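Local structure of hypothetical protein AF2331 (Archaeoglobus fulgidus, 2FDO) at residues Ser31-Phe36 with Ala53-Pro58. The protein is of unknown function and forms an unusual interdigitated dimer with a new type of alpha + beta fold. Sequence-based numbering, arbitrary orientation.
Sequences SDVTDF and AEFAFP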
loop_
_atom_site.group_PDB
_atom_site.type_symbol
_atom_site.label_atom_id
_atom_site.label_comp_id
_atom_site.label_asym_id
_atom_site.label_seq_id
_atom_site.Cartn_x
_atom_site.Cartn_y
_atom_site.Cartn_z
ATOM N N SER A 31 -4.959 -3.821 -5.107
ATOM C CA SER A 31 -4.820 -2.717 -6.033
ATOM C C SER A 31 -6.167 -1.988 -6.153
ATOM O O SER A 31 -6.361 -1.233 -7.072
ATOM C CB SER A 31 -4.332 -3.240 -7.369
ATOM O OG SER A 31 -5.251 -4.207 -7.884
ATOM N N ASP A 32 -7.077 -2.177 -5.196
ATOM C CA ASP A 32 -8.442 -1.614 -5.266
ATOM C C ASP A 32 -8.455 -0.196 -4.675
ATOM O O ASP A 32 -8.808 0.015 -3.502
ATOM C CB ASP A 32 -9.414 -2.561 -4.534
ATOM C CG ASP A 32 -10.862 -2.310 -4.857
ATOM O OD1 ASP A 32 -11.176 -1.474 -5.737
ATOM O OD2 ASP A 32 -11.743 -2.989 -4.259
ATOM N N VAL A 33 -8.039 0.782 -5.465
ATOM C CA VAL A 33 -7.977 2.150 -4.972
ATOM C C VAL A 33 -9.366 2.749 -4.967
ATOM O O VAL A 33 -9.955 2.909 -6.027
ATOM C CB VAL A 33 -7.100 3.029 -5.825
ATOM C CG1 VAL A 33 -7.084 4.477 -5.270
ATOM C CG2 VAL A 33 -5.705 2.471 -5.865
ATOM N N THR A 34 -9.910 3.065 -3.801
ATOM C CA THR A 34 -11.269 3.574 -3.748
ATOM C C THR A 34 -11.341 5.099 -3.741
ATOM O O THR A 34 -12.412 5.656 -3.850
ATOM C CB THR A 34 -12.035 3.014 -2.509
ATOM O OG1 THR A 34 -11.295 3.309 -1.313
ATOM C CG2 THR A 34 -12.212 1.523 -2.636
ATOM N N ASP A 35 -10.200 5.771 -3.569
ATOM C CA ASP A 35 -10.135 7.226 -3.605
ATOM C C ASP A 35 -8.708 7.619 -3.659
ATOM O O ASP A 35 -7.855 6.890 -3.187
ATOM C CB ASP A 35 -10.726 7.852 -2.364
ATOM C CG ASP A 35 -11.250 9.280 -2.626
ATOM O OD1 ASP A 35 -10.868 9.953 -3.658
ATOM O OD2 ASP A 35 -12.121 9.715 -1.814
ATOM N N PHE A 36 -8.441 8.770 -4.248
ATOM C CA PHE A 36 -7.109 9.319 -4.339
ATOM C C PHE A 36 -7.229 10.823 -4.542
ATOM O O PHE A 36 -8.020 11.260 -5.343
ATOM C CB PHE A 36 -6.381 8.711 -5.512
ATOM C CG PHE A 36 -5.032 9.323 -5.754
ATOM C CD1 PHE A 36 -3.888 8.729 -5.236
ATOM C CD2 PHE A 36 -4.914 10.512 -6.474
ATOM C CE1 PHE A 36 -2.655 9.308 -5.428
ATOM C CE2 PHE A 36 -3.704 11.099 -6.670
ATOM C CZ PHE A 36 -2.559 10.501 -6.144
ATOM N N ALA A 53 -4.037 7.968 -0.767
ATOM C CA ALA A 53 -4.495 6.868 -1.596
ATOM C C ALA A 53 -5.136 5.859 -0.651
ATOM O O ALA A 53 -4.539 5.476 0.363
ATOM C CB ALA A 53 -3.364 6.263 -2.327
ATOM N N GLU A 54 -6.363 5.483 -0.978
ATOM C CA GLU A 54 -7.156 4.659 -0.126
ATOM C C GLU A 54 -7.414 3.358 -0.863
ATOM O O GLU A 54 -7.768 3.384 -2.050
ATOM C CB GLU A 54 -8.512 5.348 0.183
ATOM C CG GLU A 54 -9.433 4.451 1.028
ATOM C CD GLU A 54 -10.801 5.075 1.260
ATOM O OE1 GLU A 54 -11.611 5.208 0.284
ATOM O OE2 GLU A 54 -11.053 5.436 2.447
ATOM N N PHE A 55 -7.303 2.249 -0.148
ATOM C CA PHE A 55 -7.416 0.937 -0.730
ATOM C C PHE A 55 -8.384 0.189 0.096
ATOM O O PHE A 55 -8.432 0.400 1.322
ATOM C CB PHE A 55 -6.071 0.134 -0.711
ATOM C CG PHE A 55 -4.934 0.827 -1.410
ATOM C CD1 PHE A 55 -4.192 1.788 -0.755
ATOM C CD2 PHE A 55 -4.615 0.522 -2.723
ATOM C CE1 PHE A 55 -3.124 2.430 -1.402
ATOM C CE2 PHE A 55 -3.562 1.155 -3.360
ATOM C CZ PHE A 55 -2.798 2.087 -2.687
ATOM N N ALA A 56 -9.111 -0.690 -0.601
ATOM C CA ALA A 56 -10.126 -1.579 -0.073
ATOM C C ALA A 56 -9.626 -3.000 -0.126
ATOM O O ALA A 56 -8.895 -3.399 -1.048
ATOM C CB ALA A 56 -11.366 -1.501 -0.919
ATOM N N PHE A 57 -10.059 -3.805 0.817
ATOM C CA PHE A 57 -9.801 -5.226 0.682
ATOM C C PHE A 57 -10.732 -6.063 1.612
ATOM O O PHE A 57 -11.116 -5.622 2.715
ATOM C CB PHE A 57 -8.290 -5.546 0.797
ATOM C CG PHE A 57 -7.664 -5.027 2.039
ATOM C CD1 PHE A 57 -7.660 -5.804 3.195
ATOM C CD2 PHE A 57 -7.100 -3.743 2.056
ATOM C CE1 PHE A 57 -7.115 -5.315 4.379
ATOM C CE2 PHE A 57 -6.541 -3.229 3.213
ATOM C CZ PHE A 57 -6.560 -4.016 4.395
ATOM N N PRO A 58 -11.164 -7.233 1.122
ATOM C CA PRO A 58 -12.247 -7.886 1.871
ATOM C C PRO A 58 -11.770 -8.290 3.255
ATOM O O PRO A 58 -10.610 -8.654 3.431
ATOM C CB PRO A 58 -12.609 -9.089 1.011
ATOM C CG PRO A 58 -11.491 -9.305 0.115
ATOM C CD PRO A 58 -10.767 -7.989 -0.081
#
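Thr34 OG1 donates to Glu54 OE1 over 2.5 Å, meeting the carboxylate on its anti side and 31° out of its plane. A chi1 of 55° sets OG1 between the threonine's own N and carbonyl carbon, from where it reaches the glutamate and leaves CG2 to pack on the Ala56 methyl. Thr34 is gripped twice by the same residue, since its N also donates to Glu54 O (2.8 Å). An alanine in place of Glu54 would probably leave the Thr34 hydroxyl without its carboxylate mate and free to turn. Two further backbone bonds, Ala56 N to Asp32 O and Glu54 N to Asp35 O, each 3.0 Å, close the ladder. On the other face Val33 CG2 lies obliquely against Phe55 CE2 (3.5 Å), while the Ala53 CB meets the edge of the Phe36 ring at CD1 (3.8 Å). Asp32 OD2 is hydrogen-bonded to His2 of the second subunit, a strand of which also pairs with 53-58 and carries the sheet across the interface. The axes at 164° show an antiparallel pair, strands 25-41 and 48-58 following one another as a beta hairpin, and the one-residue register shift between Val33 and Asp35 is a beta bulge, all within the interdigitated dimer.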